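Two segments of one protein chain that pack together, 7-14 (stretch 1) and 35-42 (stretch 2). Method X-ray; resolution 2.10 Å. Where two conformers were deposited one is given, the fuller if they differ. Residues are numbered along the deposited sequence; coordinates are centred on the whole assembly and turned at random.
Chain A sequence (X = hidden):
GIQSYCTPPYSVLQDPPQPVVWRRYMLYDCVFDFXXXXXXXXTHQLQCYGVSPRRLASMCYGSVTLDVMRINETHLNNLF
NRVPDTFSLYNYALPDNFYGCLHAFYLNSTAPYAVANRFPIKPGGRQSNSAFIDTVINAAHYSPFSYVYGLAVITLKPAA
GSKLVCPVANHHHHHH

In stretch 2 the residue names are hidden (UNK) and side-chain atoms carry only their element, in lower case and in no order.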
ATOM      1  N   THR A   7      -9.152 -13.246  -3.169  1.00 30.80           N
ATOM      2  CA  THR A   7      -9.864 -12.201  -3.894  1.00 27.92           C
ATOM      3  C   THR A   7      -9.054 -10.909  -3.921  1.00 28.67           C
ATOM      4  O   THR A   7      -8.723 -10.363  -2.870  1.00 30.36           O
ATOM      5  CB  THR A   7     -11.240 -11.916  -3.260  1.00 33.07           C
ATOM      6  OG1 THR A   7     -12.026 -13.113  -3.252  1.00 31.86           O
ATOM      7  CG2 THR A   7     -11.973 -10.834  -4.039  1.00 28.09           C
ATOM      8  N   PRO A   8      -8.729 -10.419  -5.126  1.00 30.38           N
ATOM      9  CA  PRO A   8      -8.011  -9.149  -5.279  1.00 31.65           C
ATOM     10  C   PRO A   8      -8.892  -7.971  -4.876  1.00 28.75           C
ATOM     11  O   PRO A   8     -10.102  -8.034  -5.071  1.00 28.62           O
ATOM     12  CB  PRO A   8      -7.681  -9.102  -6.779  1.00 24.37           C
ATOM     13  CG  PRO A   8      -7.902 -10.501  -7.283  1.00 33.44           C
ATOM     14  CD  PRO A   8      -8.982 -11.066  -6.423  1.00 27.93           C
ATOM     15  N   PRO A   9      -8.290  -6.913  -4.315  1.00 29.49           N
ATOM     16  CA  PRO A   9      -9.039  -5.743  -3.845  1.00 33.84           C
ATOM     17  C   PRO A   9      -9.345  -4.736  -4.959  1.00 31.02           C
ATOM     18  O   PRO A   9      -8.862  -3.606  -4.906  1.00 28.82           O
ATOM     19  CB  PRO A   9      -8.099  -5.137  -2.803  1.00 31.51           C
ATOM     20  CG  PRO A   9      -6.740  -5.472  -3.308  1.00 29.80           C
ATOM     21  CD  PRO A   9      -6.857  -6.820  -3.979  1.00 31.46           C
ATOM     22  N   TYR A  10     -10.140  -5.147  -5.946  1.00 28.39           N
ATOM     23  CA  TYR A  10     -10.504  -4.287  -7.075  1.00 29.97           C
ATOM     24  C   TYR A  10     -11.099  -2.949  -6.629  1.00 27.24           C
ATOM     25  O   TYR A  10     -10.689  -1.875  -7.095  1.00 30.64           O
ATOM     26  CB  TYR A  10     -11.511  -4.999  -7.989  1.00 35.55           C
ATOM     27  CG  TYR A  10     -11.014  -6.267  -8.661  1.00 36.08           C
ATOM     28  CD1 TYR A  10     -10.253  -6.211  -9.821  1.00 29.12           C
ATOM     29  CD2 TYR A  10     -11.343  -7.518  -8.155  1.00 34.80           C
ATOM     30  CE1 TYR A  10      -9.811  -7.361 -10.442  1.00 34.33           C
ATOM     31  CE2 TYR A  10     -10.908  -8.674  -8.767  1.00 35.63           C
ATOM     32  CZ  TYR A  10     -10.141  -8.588  -9.913  1.00 37.18           C
ATOM     33  OH  TYR A  10      -9.700  -9.734 -10.535  1.00 46.94           O
ATOM     34  N   SER A  11     -12.069  -3.028  -5.722  0.62 29.78           N
ATOM     35  CA  SER A  11     -12.816  -1.855  -5.274  0.62 32.76           C
ATOM     36  C   SER A  11     -11.925  -0.786  -4.653  0.62 29.02           C
ATOM     37  O   SER A  11     -12.061   0.393  -4.964  0.62 30.43           O
ATOM     38  CB  SER A  11     -13.896  -2.269  -4.271  0.62 29.82           C
ATOM     39  OG  SER A  11     -13.329  -2.965  -3.176  0.62 29.00           O
ATOM     40  N   VAL A  12     -11.017  -1.199  -3.775  1.00 31.35           N
ATOM     41  CA  VAL A  12     -10.132  -0.257  -3.110  1.00 32.49           C
ATOM     42  C   VAL A  12      -9.081   0.255  -4.093  1.00 34.96           C
ATOM     43  O   VAL A  12      -8.535   1.346  -3.923  1.00 37.74           O
ATOM     44  CB  VAL A  12      -9.452  -0.886  -1.875  1.00 33.33           C
ATOM     45  CG1 VAL A  12      -8.147  -1.569  -2.249  1.00 33.57           C
ATOM     46  CG2 VAL A  12      -9.208   0.170  -0.825  1.00 30.80           C
ATOM     47  N   LEU A  13      -8.816  -0.528  -5.134  1.00 28.53           N
ATOM     48  CA  LEU A  13      -7.858  -0.128  -6.153  1.00 32.78           C
ATOM     49  C   LEU A  13      -8.441   0.956  -7.042  1.00 33.18           C
ATOM     50  O   LEU A  13      -7.712   1.812  -7.532  1.00 37.48           O
ATOM     51  CB  LEU A  13      -7.427  -1.322  -7.000  1.00 32.51           C
ATOM     52  CG  LEU A  13      -6.392  -2.245  -6.362  1.00 30.50           C
ATOM     53  CD1 LEU A  13      -6.089  -3.417  -7.279  1.00 30.49           C
ATOM     54  CD2 LEU A  13      -5.122  -1.478  -6.026  1.00 29.40           C
ATOM     55  N   GLN A  14      -9.752   0.929  -7.260  1.00 35.69           N
ATOM     56  CA  GLN A  14     -10.352   1.984  -8.079  1.00 41.75           C
ATOM     57  C   GLN A  14     -10.655   3.250  -7.267  1.00 38.64           C
ATOM     58  O   GLN A  14     -10.942   4.302  -7.839  1.00 41.78           O
ATOM     59  CB  GLN A  14     -11.614   1.465  -8.778  1.00 45.87           C
ATOM     60  CG  GLN A  14     -12.822   1.296  -7.891  1.00 49.49           C
ATOM     61  CD  GLN A  14     -13.941   0.543  -8.583  1.00 47.34           C
ATOM     62  OE1 GLN A  14     -13.697  -0.359  -9.387  1.00 48.27           O
ATOM     63  NE2 GLN A  14     -15.175   0.910  -8.277  1.00 42.82           N
ATOM     64  N   UNK A  35      -1.306  -9.852 -11.283  1.00 34.51           N
ATOM     65  CA  UNK A  35      -1.478  -8.898 -12.375  1.00 34.81           C
ATOM     66  C   UNK A  35      -2.344  -7.707 -11.965  1.00 32.41           C
ATOM     67  O   UNK A  35      -2.125  -6.580 -12.415  1.00 30.58           O
ATOM     68  o   UNK A  35      -1.314 -10.714 -13.983  1.00 54.51           O
ATOM     69  c   UNK A  35      -2.198  -8.620 -14.775  1.00 45.27           C
ATOM     70  c   UNK A  35      -2.110  -9.584 -13.605  1.00 45.23           C
ATOM     71  N   UNK A  36      -3.317  -7.966 -11.098  1.00 28.99           N
ATOM     72  CA  UNK A  36      -4.266  -6.948 -10.665  1.00 25.87           C
ATOM     73  C   UNK A  36      -3.575  -5.794  -9.942  1.00 27.98           C
ATOM     74  O   UNK A  36      -3.948  -4.632 -10.112  1.00 32.80           O
ATOM     75  c   UNK A  36      -5.346  -7.555  -9.741  1.00 36.75           C
ATOM     76  c   UNK A  36      -6.347  -6.493  -9.312  1.00 34.05           C
ATOM     77  c   UNK A  36      -6.056  -8.705 -10.442  1.00 31.84           C
ATOM     78  N   UNK A  37      -2.558  -6.114  -9.150  1.00 23.39           N
ATOM     79  CA  UNK A  37      -1.875  -5.100  -8.357  1.00 31.35           C
ATOM     80  C   UNK A  37      -0.526  -4.712  -8.953  1.00 34.55           C
ATOM     81  O   UNK A  37       0.196  -3.894  -8.382  1.00 32.91           O
ATOM     82  c   UNK A  37      -1.662  -5.569  -6.906  1.00 25.76           C
ATOM     83  c   UNK A  37      -0.782  -6.805  -6.873  1.00 26.90           C
ATOM     84  c   UNK A  37      -3.001  -5.845  -6.244  1.00 25.05           C
ATOM     85  N   UNK A  38      -0.183  -5.297 -10.097  1.00 31.20           N
ATOM     86  CA  UNK A  38       1.067  -4.959 -10.768  1.00 36.61           C
ATOM     87  C   UNK A  38       0.842  -4.520 -12.217  1.00 34.24           C
ATOM     88  O   UNK A  38       0.763  -3.328 -12.506  1.00 33.97           O
ATOM     89  c   UNK A  38       3.404  -5.718 -11.339  1.00 48.99           C
ATOM     90  c   UNK A  38       2.064  -6.142 -10.747  1.00 41.28           C
ATOM     91  c   UNK A  38       2.257  -6.657  -9.326  1.00 36.28           C
ATOM     92  N   UNK A  39       0.728  -5.489 -13.123  1.00 44.62           N
ATOM     93  CA  UNK A  39       0.702  -5.209 -14.557  1.00 42.08           C
ATOM     94  C   UNK A  39      -0.497  -4.374 -15.005  1.00 39.15           C
ATOM     95  O   UNK A  39      -0.339  -3.405 -15.749  1.00 42.27           O
ATOM     96  c   UNK A  39       1.971  -7.338 -15.061  1.00 64.30           C
ATOM     97  o   UNK A  39       1.948  -8.154 -14.114  1.00 65.12           O
ATOM     98  o   UNK A  39       2.974  -7.162 -15.786  1.00 70.74           O
ATOM     99  c   UNK A  39       0.729  -6.520 -15.343  1.00 50.63           C
ATOM    100  N   UNK A  40      -1.688  -4.753 -14.555  1.00 40.63           N
ATOM    101  CA  UNK A  40      -2.919  -4.100 -14.996  1.00 37.43           C
ATOM    102  C   UNK A  40      -2.986  -2.629 -14.591  1.00 38.56           C
ATOM    103  O   UNK A  40      -3.610  -1.820 -15.277  1.00 46.11           O
ATOM    104  o   UNK A  40      -4.236  -6.137 -15.012  1.00 46.63           O
ATOM    105  c   UNK A  40      -4.137  -4.841 -14.448  1.00 39.77           C
ATOM    106  N   UNK A  41      -2.346  -2.288 -13.476  1.00 40.11           N
ATOM    107  CA  UNK A  41      -2.327  -0.909 -12.999  1.00 38.11           C
ATOM    108  C   UNK A  41      -1.474  -0.017 -13.893  1.00 34.05           C
ATOM    109  O   UNK A  41      -0.428  -0.443 -14.385  1.00 36.64           O
ATOM    110  c   UNK A  41      -1.808  -0.851 -11.561  1.00 30.77           C
ATOM    111  c   UNK A  41      -2.695  -1.485 -10.492  1.00 32.60           C
ATOM    112  c   UNK A  41      -4.047  -0.795 -10.455  1.00 27.23           C
ATOM    113  c   UNK A  41      -2.022  -1.415  -9.133  1.00 31.80           C
ATOM    114  N   UNK A  42      -1.924   1.228 -14.110  1.00 29.08           N
ATOM    115  CA  UNK A  42      -1.158   2.229 -14.863  1.00 25.92           C
ATOM    116  C   UNK A  42       0.007   2.762 -14.033  1.00 30.36           C
ATOM    117  O   UNK A  42      -0.145   3.751 -13.319  1.00 25.50           O
ATOM    118  c   UNK A  42      -2.189   3.325 -15.141  1.00 25.25           C
ATOM    119  c   UNK A  42      -3.242   1.737 -13.692  1.00 28.80           C
ATOM    120  c   UNK A  42      -3.170   3.201 -14.027  1.00 30.12           C
TER

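Position 35 carries three side-chain atoms, two carbons and an oxygen, with the first carbon bearing both the oxygen and the second carbon. This fork identifies Thr-35. Its side chain is out of reach of stretch 1, and its hydroxyl is hydrogen-bonded to a residue just outside the stretch.

At position 36 there are three carbons, one carrying the other two, the pattern of a β-branched aliphatic residue. The CA-to-CB bond points toward stretch 1, and one terminal carbon approaches Pro-8, Tyr-10 and Leu-13. The residue is Val-36, in the t rotamer. Its CG1 lies 3.9 Å from CB of Pro-8, 3.7 Å from CE1 of Tyr-10 and 3.7 Å from CD1 of Leu-13; it meets the tyrosine ring obliquely.

Position 37 repeats the three-carbon fork, but here CA-to-CB points sideways, and the contact with stretch 1 is limited to Leu-13. This is Val-37, whose CG1 is 4.1 Å from CD1 of Leu-13.

The same fork recurs at position 38, again without a heteroatom, and defines Val-38. It is buried yet out of reach of stretch 1, so much of its cover must come from elsewhere in the structure.

Position 39 has two carbons in sequence, the second carrying two oxygens. This carboxylate marks Asp-39, which is exposed and far from stretch 1.

A single carbon followed by an oxygen at position 40 gives Ser-40. It touches nothing on stretch 1 but helps hold its own segment in a turn: its N donates to O of Thr-35 at 2.8 Å, and its OG adds a weak hydrogen bond to the same O at 3.4 Å.

Four carbons forked at the second distinguish position 41 from the valines. With CA-to-CB toward stretch 1, one branch tip reaches Leu-13. The residue is Leu-41, and its CD1 stands 4.4 Å from CD2 of Leu-13.

At position 42 three carbons close a ring onto the backbone nitrogen, which specifies Pro-42, exposed and without a contact to stretch 1.

The contact is small, burying 260 Å² over both sides, and wholly apolar, with no hydrogen bond between the stretches. Val-36 and Leu-13 are its centre. Pro-9 occupies the N-cap position, right before the helix, and the hydrogen bond from N of Leu-13 to O of Pro-9, 3.1 Å long, belongs to its first turn. From this turn Leu-13 points toward stretch 2 and meets Val-36, Val-37 and Leu-41, while Pro-8 and the Tyr-10 ring add further carbon contacts to Val-36.

Stretch 2, residues 35-42: TVVVDSLP
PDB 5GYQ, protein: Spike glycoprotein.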